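Putative polyketide synthase (Streptomyces coelicolor, PDB 1U0M) catalyses the iterative condensation of five malonyl-CoA units and the cyclisation of the resulting pentaketide to 1,3,6,8-tetrahydroxynaphthalene. Local coordinates at residues 248-259 with 284-293; 272-280 with 313-324. One frame throughout, in Å; residues are numbered along the deposited sequence.

Contact 1: residues 248-259 with 284-293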
loop_
_atom_site.group_PDB
_atom_site.type_symbol
_atom_site.label_atom_id
_atom_site.label_comp_id
_atom_site.label_asym_id
_atom_site.label_seq_id
_atom_site.Cartn_x
_atom_site.Cartn_y
_atom_site.Cartn_z
ATOM N N PRO A 248 -22.470 -11.533 -2.333
ATOM C CA PRO A 248 -23.494 -11.207 -1.330
ATOM C C PRO A 248 -23.721 -12.327 -0.301
ATOM O O PRO A 248 -23.752 -12.077 0.907
ATOM C CB PRO A 248 -24.730 -10.930 -2.183
ATOM C CG PRO A 248 -24.537 -11.858 -3.342
ATOM C CD PRO A 248 -23.071 -11.667 -3.671
ATOM N N ALA A 249 -23.866 -13.555 -0.788
ATOM C CA ALA A 249 -24.082 -14.710 0.078
ATOM C C ALA A 249 -23.021 -14.833 1.174
ATOM O O ALA A 249 -23.257 -15.468 2.206
ATOM C CB ALA A 249 -24.115 -15.990 -0.759
ATOM N N THR A 250 -21.856 -14.229 0.952
ATOM C CA THR A 250 -20.762 -14.287 1.924
ATOM C C THR A 250 -21.113 -13.531 3.209
ATOM O O THR A 250 -20.365 -13.562 4.191
ATOM C CB THR A 250 -19.452 -13.695 1.340
ATOM O OG1 THR A 250 -19.596 -12.280 1.170
ATOM C CG2 THR A 250 -19.132 -14.337 -0.008
ATOM N N MET A 251 -22.258 -12.857 3.193
ATOM C CA MET A 251 -22.715 -12.103 4.351
ATOM C C MET A 251 -22.969 -13.044 5.532
ATOM O O MET A 251 -22.786 -12.669 6.693
ATOM C CB MET A 251 -23.997 -11.349 4.009
ATOM C CG MET A 251 -24.024 -9.915 4.503
ATOM S SD MET A 251 -22.815 -8.877 3.654
ATOM C CE MET A 251 -21.499 -8.815 4.846
ATOM N N GLU A 252 -23.385 -14.269 5.226
ATOM C CA GLU A 252 -23.658 -15.260 6.260
ATOM C C GLU A 252 -22.392 -15.567 7.059
ATOM O O GLU A 252 -22.383 -15.454 8.284
ATOM C CB GLU A 252 -24.227 -16.543 5.629
ATOM C CG GLU A 252 -24.598 -17.636 6.629
ATOM C CD GLU A 252 -25.323 -18.814 5.982
ATOM O OE1 GLU A 252 -26.429 -18.609 5.434
ATOM O OE2 GLU A 252 -24.792 -19.948 6.023
ATOM N N PRO A 253 -21.301 -15.949 6.378
ATOM C CA PRO A 253 -20.054 -16.260 7.086
ATOM C C PRO A 253 -19.401 -15.064 7.776
ATOM O O PRO A 253 -18.614 -15.234 8.704
ATOM C CB PRO A 253 -19.167 -16.832 5.983
ATOM C CG PRO A 253 -20.155 -17.432 5.029
ATOM C CD PRO A 253 -21.199 -16.354 4.965
ATOM N N LEU A 254 -19.726 -13.858 7.324
ATOM C CA LEU A 254 -19.135 -12.654 7.897
ATOM C C LEU A 254 -19.833 -12.157 9.151
ATOM O O LEU A 254 -19.192 -11.594 10.039
ATOM C CB LEU A 254 -19.109 -11.533 6.853
ATOM C CG LEU A 254 -18.727 -10.127 7.335
ATOM C CD1 LEU A 254 -17.382 -10.140 8.039
ATOM C CD2 LEU A 254 -18.677 -9.201 6.148
ATOM N N ALA A 255 -21.145 -12.357 9.216
ATOM C CA ALA A 255 -21.940 -11.924 10.362
ATOM C C ALA A 255 -21.296 -12.302 11.699
ATOM O O ALA A 255 -21.124 -11.448 12.576
ATOM C CB ALA A 255 -23.345 -12.511 10.270
ATOM N N PRO A 256 -20.933 -13.587 11.874
ATOM C CA PRO A 256 -20.305 -14.057 13.114
ATOM C C PRO A 256 -19.021 -13.303 13.448
ATOM O O PRO A 256 -18.761 -12.985 14.608
ATOM C CB PRO A 256 -20.042 -15.533 12.827
ATOM C CG PRO A 256 -21.163 -15.895 11.907
ATOM C CD PRO A 256 -21.195 -14.719 10.965
ATOM N N ALA A 257 -18.216 -13.028 12.426
ATOM C CA ALA A 257 -16.963 -12.311 12.612
ATOM C C ALA A 257 -17.254 -10.937 13.193
ATOM O O ALA A 257 -16.431 -10.361 13.904
ATOM C CB ALA A 257 -16.234 -12.174 11.282
ATOM N N LEU A 258 -18.431 -10.412 12.878
ATOM C CA LEU A 258 -18.835 -9.110 13.385
ATOM C C LEU A 258 -19.241 -9.242 14.847
ATOM O O LEU A 258 -18.970 -8.360 15.660
ATOM C CB LEU A 258 -20.002 -8.567 12.563
ATOM C CG LEU A 258 -19.632 -8.023 11.183
ATOM C CD1 LEU A 258 -20.886 -7.733 10.381
ATOM C CD2 LEU A 258 -18.801 -6.764 11.354
ATOM N N LYS A 259 -19.886 -10.354 15.179
ATOM C CA LYS A 259 -20.318 -10.599 16.547
ATOM C C LYS A 259 -19.129 -10.988 17.413
ATOM O O LYS A 259 -18.959 -10.459 18.509
ATOM C CB LYS A 259 -21.383 -11.694 16.568
ATOM C CG LYS A 259 -22.651 -11.290 15.832
ATOM C CD LYS A 259 -23.600 -12.454 15.624
ATOM C CE LYS A 259 -24.797 -12.022 14.786
ATOM N NZ LYS A 259 -25.672 -13.159 14.381
ATOM N N ILE A 284 -26.006 -6.553 -0.905
ATOM C CA ILE A 284 -25.041 -7.038 0.066
ATOM C C ILE A 284 -25.266 -6.389 1.428
ATOM O O ILE A 284 -25.013 -6.999 2.466
ATOM C CB ILE A 284 -23.605 -6.736 -0.409
ATOM C CG1 ILE A 284 -23.342 -7.450 -1.736
ATOM C CG2 ILE A 284 -22.601 -7.170 0.642
ATOM C CD1 ILE A 284 -21.996 -7.127 -2.348
ATOM N N LEU A 285 -25.752 -5.154 1.421
ATOM C CA LEU A 285 -25.997 -4.436 2.663
ATOM C C LEU A 285 -27.202 -5.006 3.401
ATOM O O LEU A 285 -27.247 -4.991 4.630
ATOM C CB LEU A 285 -26.219 -2.951 2.380
ATOM C CG LEU A 285 -26.112 -2.008 3.580
ATOM C CD1 LEU A 285 -24.695 -2.039 4.125
ATOM C CD2 LEU A 285 -26.479 -0.597 3.156
ATOM N N ASP A 286 -28.176 -5.510 2.648
ATOM C CA ASP A 286 -29.380 -6.081 3.243
ATOM C C ASP A 286 -29.178 -7.481 3.800
ATOM O O ASP A 286 -29.942 -7.932 4.655
ATOM C CB ASP A 286 -30.524 -6.094 2.233
ATOM C CG ASP A 286 -31.268 -4.779 2.192
ATOM O OD1 ASP A 286 -31.650 -4.288 3.274
ATOM O OD2 ASP A 286 -31.475 -4.236 1.087
ATOM N N ASP A 287 -28.161 -8.177 3.304
ATOM C CA ASP A 287 -27.856 -9.513 3.796
ATOM C C ASP A 287 -27.191 -9.323 5.154
ATOM O O ASP A 287 -27.159 -10.232 5.982
ATOM C CB ASP A 287 -26.900 -10.232 2.840
ATOM C CG ASP A 287 -27.578 -10.681 1.557
ATOM O OD1 ASP A 287 -28.321 -9.876 0.955
ATOM O OD2 ASP A 287 -27.360 -11.842 1.146
ATOM N N LEU A 288 -26.669 -8.120 5.374
ATOM C CA LEU A 288 -26.006 -7.790 6.625
ATOM C C LEU A 288 -27.055 -7.363 7.651
ATOM O O LEU A 288 -26.835 -7.471 8.855
ATOM C CB LEU A 288 -24.991 -6.665 6.393
ATOM C CG LEU A 288 -23.851 -6.482 7.400
ATOM C CD1 LEU A 288 -24.374 -5.905 8.692
ATOM C CD2 LEU A 288 -23.173 -7.817 7.645
ATOM N N SER A 289 -28.198 -6.886 7.169
ATOM C CA SER A 289 -29.280 -6.450 8.048
ATOM C C SER A 289 -30.177 -7.625 8.417
ATOM O O SER A 289 -31.236 -7.446 9.021
ATOM C CB SER A 289 -30.120 -5.372 7.364
ATOM O OG SER A 289 -30.696 -5.859 6.165
ATOM N N THR A 290 -29.753 -8.829 8.045
ATOM C CA THR A 290 -30.518 -10.040 8.335
ATOM C C THR A 290 -29.647 -11.052 9.078
ATOM O O THR A 290 -29.959 -11.435 10.203
ATOM C CB THR A 290 -31.060 -10.692 7.036
ATOM O OG1 THR A 290 -29.981 -10.899 6.117
ATOM C CG2 THR A 290 -32.115 -9.806 6.386
ATOM N N PHE A 291 -28.560 -11.482 8.443
ATOM C CA PHE A 291 -27.651 -12.448 9.046
ATOM C C PHE A 291 -27.132 -11.954 10.395
ATOM O O PHE A 291 -26.875 -12.757 11.292
ATOM C CB PHE A 291 -26.476 -12.732 8.098
ATOM C CG PHE A 291 -26.830 -13.639 6.943
ATOM C CD1 PHE A 291 -27.271 -14.935 7.178
ATOM C CD2 PHE A 291 -26.719 -13.199 5.628
ATOM C CE1 PHE A 291 -27.601 -15.787 6.116
ATOM C CE2 PHE A 291 -27.045 -14.043 4.556
ATOM C CZ PHE A 291 -27.486 -15.341 4.802
ATOM N N LEU A 292 -26.990 -10.634 10.530
ATOM C CA LEU A 292 -26.501 -10.028 11.766
ATOM C C LEU A 292 -27.702 -9.829 12.674
ATOM O O LEU A 292 -27.647 -10.137 13.861
ATOM C CB LEU A 292 -25.821 -8.672 11.508
ATOM C CG LEU A 292 -24.840 -8.267 12.609
ATOM C CD1 LEU A 292 -23.515 -8.966 12.363
ATOM C CD2 LEU A 292 -24.634 -6.776 12.617
ATOM N N GLU A 293 -28.784 -9.302 12.105
ATOM C CA GLU A 293 -30.028 -9.095 12.838
ATOM C C GLU A 293 -30.139 -7.778 13.576
ATOM O O GLU A 293 -30.515 -7.733 14.739
ATOM C CB GLU A 293 -30.255 -10.250 13.823
ATOM C CG GLU A 293 -30.036 -11.632 13.217
ATOM C CD GLU A 293 -29.998 -12.725 14.248
ATOM O OE1 GLU A 293 -29.420 -12.510 15.331
ATOM O OE2 GLU A 293 -30.530 -13.817 13.973
#
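The ring of F291 carries E252 on one face: CB of E252 stands 3.6 Å from the ring centroid, 16° off the normal, shifted toward the rim in a CH-pi contact. The E252 chain runs on extended past this point and crosses the ring obliquely, its carboxylate plane turned 66° from that of the ring. M251 CB approaches CD2 of the same ring at a slant, and A255 CB packs against F291 CB, a methyl being short enough to let the backbones draw close. Segments 251-259 and 284-291, of helices 251-263 and 281-291, cross at -55°, with axes 9.0 Å apart at closest, in the C-terminal part of the thiolase fold. The central knob is M251, seated in a hole formed by I284, D287, L288 and F291. A flexible thioether suits this site because bends at chi2 and chi3 fold it across the other helix: SD lies 3.1 Å from the backbone O of I284, while CE presses on L288 CD2 at 3.4 Å, a tight fit. Farther along, L258 CD1 and L288 CD2 meet tip to tip, and L258 crosses L292 at about a right angle, with 3.5 Å between L258 CD1 and L292 CD1. M349 of strand 346-355 touches L258, and F341 of strand 337-342 touches M251. At the outer end K259 stretches out its long chain so that NZ makes a weak hydrogen bond to the backbone O of F291 (3.3 Å) and a long salt bridge to OE1 of E293 (3.9 Å).

Contact 2: residues 272-280 with 313-324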
loop_
_atom_site.group_PDB
_atom_site.type_symbol
_atom_site.label_atom_id
_atom_site.label_comp_id
_atom_site.label_asym_id
_atom_site.label_seq_id
_atom_site.Cartn_x
_atom_site.Cartn_y
_atom_site.Cartn_z
ATOM N N LEU A 272 -26.864 -2.236 18.970
ATOM C CA LEU A 272 -26.097 -1.003 18.952
ATOM C C LEU A 272 -26.946 0.167 18.448
ATOM O O LEU A 272 -28.064 -0.009 17.960
ATOM C CB LEU A 272 -24.864 -1.182 18.044
ATOM C CG LEU A 272 -23.995 -2.403 18.340
ATOM C CD1 LEU A 272 -22.756 -2.391 17.492
ATOM C CD2 LEU A 272 -23.641 -2.401 19.804
ATOM N N ASP A 273 -26.363 1.356 18.575
ATOM C CA ASP A 273 -26.982 2.621 18.183
ATOM C C ASP A 273 -26.245 3.217 16.983
ATOM O O ASP A 273 -26.713 4.174 16.364
ATOM C CB ASP A 273 -26.896 3.628 19.347
ATOM C CG ASP A 273 -27.871 3.342 20.458
ATOM O OD1 ASP A 273 -29.092 3.438 20.230
ATOM O OD2 ASP A 273 -27.415 3.033 21.576
ATOM N N PHE A 274 -25.090 2.643 16.664
ATOM C CA PHE A 274 -24.247 3.131 15.574
ATOM C C PHE A 274 -23.922 2.070 14.525
ATOM O O PHE A 274 -23.401 1.007 14.855
ATOM C CB PHE A 274 -22.942 3.632 16.173
ATOM C CG PHE A 274 -22.620 5.046 15.850
ATOM C CD1 PHE A 274 -23.585 6.036 15.964
ATOM C CD2 PHE A 274 -21.328 5.399 15.482
ATOM C CE1 PHE A 274 -23.265 7.365 15.721
ATOM C CE2 PHE A 274 -20.994 6.721 15.237
ATOM C CZ PHE A 274 -21.963 7.709 15.357
ATOM N N TYR A 275 -24.208 2.369 13.261
ATOM C CA TYR A 275 -23.909 1.436 12.179
ATOM C C TYR A 275 -23.490 2.128 10.888
ATOM O O TYR A 275 -24.328 2.622 10.132
ATOM C CB TYR A 275 -25.104 0.526 11.898
ATOM C CG TYR A 275 -25.197 -0.673 12.813
ATOM C CD1 TYR A 275 -25.671 -0.553 14.120
ATOM C CD2 TYR A 275 -24.806 -1.935 12.371
ATOM C CE1 TYR A 275 -25.757 -1.666 14.965
ATOM C CE2 TYR A 275 -24.884 -3.051 13.206
ATOM C CZ TYR A 275 -25.362 -2.911 14.499
ATOM O OH TYR A 275 -25.462 -4.027 15.304
ATOM N N ILE A 276 -22.184 2.157 10.645
ATOM C CA ILE A 276 -21.623 2.770 9.444
ATOM C C ILE A 276 -20.755 1.729 8.739
ATOM O O ILE A 276 -19.532 1.721 8.888
ATOM C CB ILE A 276 -20.760 4.002 9.803
ATOM C CG1 ILE A 276 -21.610 5.038 10.542
ATOM C CG2 ILE A 276 -20.166 4.610 8.545
ATOM C CD1 ILE A 276 -22.761 5.588 9.729
ATOM N N VAL A 277 -21.396 0.847 7.979
ATOM C CA VAL A 277 -20.685 -0.206 7.271
ATOM C C VAL A 277 -20.775 -0.046 5.759
ATOM O O VAL A 277 -21.798 0.390 5.234
ATOM C CB VAL A 277 -21.244 -1.591 7.634
ATOM C CG1 VAL A 277 -21.472 -1.677 9.125
ATOM C CG2 VAL A 277 -22.530 -1.850 6.879
ATOM N N HIS A 278 -19.701 -0.406 5.060
ATOM C CA HIS A 278 -19.685 -0.307 3.611
ATOM C C HIS A 278 -19.822 -1.654 2.928
ATOM O O HIS A 278 -19.031 -2.569 3.148
ATOM C CB HIS A 278 -18.405 0.365 3.109
ATOM C CG HIS A 278 -18.190 0.208 1.634
ATOM N ND1 HIS A 278 -19.188 0.433 0.710
ATOM C CD2 HIS A 278 -17.105 -0.181 0.925
ATOM C CE1 HIS A 278 -18.727 0.186 -0.503
ATOM N NE2 HIS A 278 -17.466 -0.188 -0.401
ATOM N N ALA A 279 -20.842 -1.748 2.087
ATOM C CA ALA A 279 -21.114 -2.947 1.317
ATOM C C ALA A 279 -21.548 -2.454 -0.062
ATOM O O ALA A 279 -22.302 -1.482 -0.174
ATOM C CB ALA A 279 -22.228 -3.758 1.978
ATOM N N GLY A 280 -21.055 -3.111 -1.107
ATOM C CA GLY A 280 -21.403 -2.711 -2.457
ATOM C C GLY A 280 -22.849 -2.994 -2.810
ATOM O O GLY A 280 -23.264 -4.147 -2.884
ATOM N N ALA A 313 -15.962 3.122 -3.547
ATOM C CA ALA A 313 -14.942 2.318 -2.890
ATOM C C ALA A 313 -14.598 2.730 -1.466
ATOM O O ALA A 313 -15.478 2.972 -0.648
ATOM C CB ALA A 313 -13.677 2.292 -3.736
ATOM N N SER A 314 -13.298 2.813 -1.194
ATOM C CA SER A 314 -12.774 3.154 0.119
ATOM C C SER A 314 -13.408 4.384 0.758
ATOM O O SER A 314 -13.434 4.505 1.980
ATOM C CB SER A 314 -11.251 3.339 0.043
ATOM O OG SER A 314 -10.885 4.462 -0.752
ATOM N N ALA A 315 -13.944 5.282 -0.060
ATOM C CA ALA A 315 -14.535 6.506 0.458
ATOM C C ALA A 315 -15.947 6.366 1.022
ATOM O O ALA A 315 -16.445 7.298 1.646
ATOM C CB ALA A 315 -14.515 7.576 -0.621
ATOM N N VAL A 316 -16.598 5.221 0.821
ATOM C CA VAL A 316 -17.959 5.049 1.330
ATOM C C VAL A 316 -18.091 5.218 2.848
ATOM O O VAL A 316 -18.888 6.041 3.303
ATOM C CB VAL A 316 -18.553 3.673 0.947
ATOM C CG1 VAL A 316 -19.879 3.470 1.661
ATOM C CG2 VAL A 316 -18.768 3.595 -0.560
ATOM N N VAL A 317 -17.329 4.450 3.630
ATOM C CA VAL A 317 -17.419 4.564 5.088
ATOM C C VAL A 317 -17.348 6.011 5.523
ATOM O O VAL A 317 -18.188 6.480 6.285
ATOM C CB VAL A 317 -16.286 3.812 5.838
ATOM C CG1 VAL A 317 -16.599 2.349 5.929
ATOM C CG2 VAL A 317 -14.968 4.037 5.151
ATOM N N LEU A 318 -16.338 6.709 5.020
ATOM C CA LEU A 318 -16.110 8.103 5.355
ATOM C C LEU A 318 -17.287 9.012 5.036
ATOM O O LEU A 318 -17.618 9.905 5.820
ATOM C CB LEU A 318 -14.851 8.605 4.643
ATOM C CG LEU A 318 -13.517 8.333 5.351
ATOM C CD1 LEU A 318 -13.445 6.888 5.809
ATOM C CD2 LEU A 318 -12.359 8.668 4.418
ATOM N N ASP A 319 -17.921 8.792 3.889
ATOM C CA ASP A 319 -19.055 9.614 3.498
ATOM C C ASP A 319 -20.293 9.269 4.323
ATOM O O ASP A 319 -21.138 10.127 4.564
ATOM C CB ASP A 319 -19.345 9.440 2.013
ATOM C CG ASP A 319 -20.516 10.271 1.552
ATOM O OD1 ASP A 319 -21.668 9.798 1.655
ATOM O OD2 ASP A 319 -20.280 11.410 1.094
ATOM N N ALA A 320 -20.403 8.013 4.744
ATOM C CA ALA A 320 -21.538 7.590 5.556
ATOM C C ALA A 320 -21.427 8.363 6.858
ATOM O O ALA A 320 -22.403 8.944 7.329
ATOM C CB ALA A 320 -21.482 6.094 5.823
ATOM N N LEU A 321 -20.227 8.375 7.432
ATOM C CA LEU A 321 -19.986 9.111 8.663
ATOM C C LEU A 321 -20.338 10.562 8.424
ATOM O O LEU A 321 -21.092 11.157 9.186
ATOM C CB LEU A 321 -18.522 9.033 9.079
ATOM C CG LEU A 321 -18.122 7.964 10.089
ATOM C CD1 LEU A 321 -16.650 8.138 10.429
ATOM C CD2 LEU A 321 -18.973 8.085 11.346
ATOM N N ARG A 322 -19.789 11.129 7.358
ATOM C CA ARG A 322 -20.055 12.518 7.033
ATOM C C ARG A 322 -21.559 12.800 7.068
ATOM O O ARG A 322 -21.984 13.891 7.449
ATOM C CB ARG A 322 -19.472 12.861 5.656
ATOM C CG ARG A 322 -19.524 14.341 5.291
ATOM C CD ARG A 322 -20.823 14.688 4.585
ATOM N NE ARG A 322 -20.822 14.234 3.197
ATOM C CZ ARG A 322 -21.913 13.884 2.519
ATOM N NH1 ARG A 322 -23.104 13.924 3.096
ATOM N NH2 ARG A 322 -21.813 13.494 1.260
ATOM N N ARG A 323 -22.365 11.817 6.682
ATOM C CA ARG A 323 -23.813 11.992 6.681
ATOM C C ARG A 323 -24.397 11.806 8.076
ATOM O O ARG A 323 -25.489 12.295 8.376
ATOM C CB ARG A 323 -24.469 11.008 5.711
ATOM C CG ARG A 323 -24.215 11.323 4.249
ATOM C CD ARG A 323 -24.607 10.156 3.367
ATOM N NE ARG A 323 -24.098 10.321 2.011
ATOM C CZ ARG A 323 -24.729 10.982 1.049
ATOM N NH1 ARG A 323 -25.907 11.540 1.288
ATOM N NH2 ARG A 323 -24.176 11.095 -0.152
ATOM N N LEU A 324 -23.663 11.094 8.923
ATOM C CA LEU A 324 -24.103 10.849 10.286
ATOM C C LEU A 324 -23.843 12.095 11.118
ATOM O O LEU A 324 -24.450 12.294 12.170
ATOM C CB LEU A 324 -23.358 9.648 10.865
ATOM C CG LEU A 324 -23.738 9.181 12.270
ATOM C CD1 LEU A 324 -23.355 7.725 12.428
ATOM C CD2 LEU A 324 -23.051 10.047 13.311
#
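With chi1 at 167°, the imidazole of H278 swings away from the backbone N and across V316, whose CG1 is likewise anti to its N. CB of V316 lies over the imidazole face, offset toward the rim, 3.6 Å from the centroid and 27° off the normal, a CH-pi contact; CG2 lies over the CE1 side, and CG1 reaches past the edge beside ND1. ND1 of H278, 3.3 Å from V316 CG1, is buried with no polar partner in the model. The histidine side chain also lies about 3 Å from that of C146, the active-site cysteine by similarity, consistent with the catalytic histidine of chalcone synthase-like enzymes. Were the imidazole replaced by the methyl of an alanine here, V316 would probably lose its flat partner and C146 its neighbour. Two residues earlier, I276 packs on A320, whose small CB methyl admits I276 CG2 to 3.4 Å, a tight contact; CD1 of I276 reaches L324 CD1 at 3.5 Å. That same leucine methyl sits over a face of the F274 ring, 3.6 Å from its centroid. Strand 276-278, the outermost of the mixed sheet within this chain, runs at 153° to the segment 315-324 of helix 315-326; strand 337-342 pairs with its backbone, and strands 11-18 and 167-175 touch other sides of the helix.

How the contacts relate
The centres of contacts 1 and 2 lie 16 Å apart, and their segments alternate along the chain: 248-259, 272-280, 284-293, 313-324. Helix 251-263 leads into strand 276-278, which passes directly into helix 281-291, so the strand segment of contact 2 comes between the two helices of contact 1 in the sequence. One face of the strand meets helix 315-326 and the other meets helix 281-291, as L285 packs on V277 and A279, and I284 on A279; just past that helix, L292 packs on Y275. This layering of helix, sheet and helix belongs to the alpha-beta-alpha-beta-alpha thiolase fold. Contact 2 is the deeper, beside C146, the probable active-site cysteine; contact 1 lies nearer the outside, though I284 comes within about 8 Å of C146 between side chains.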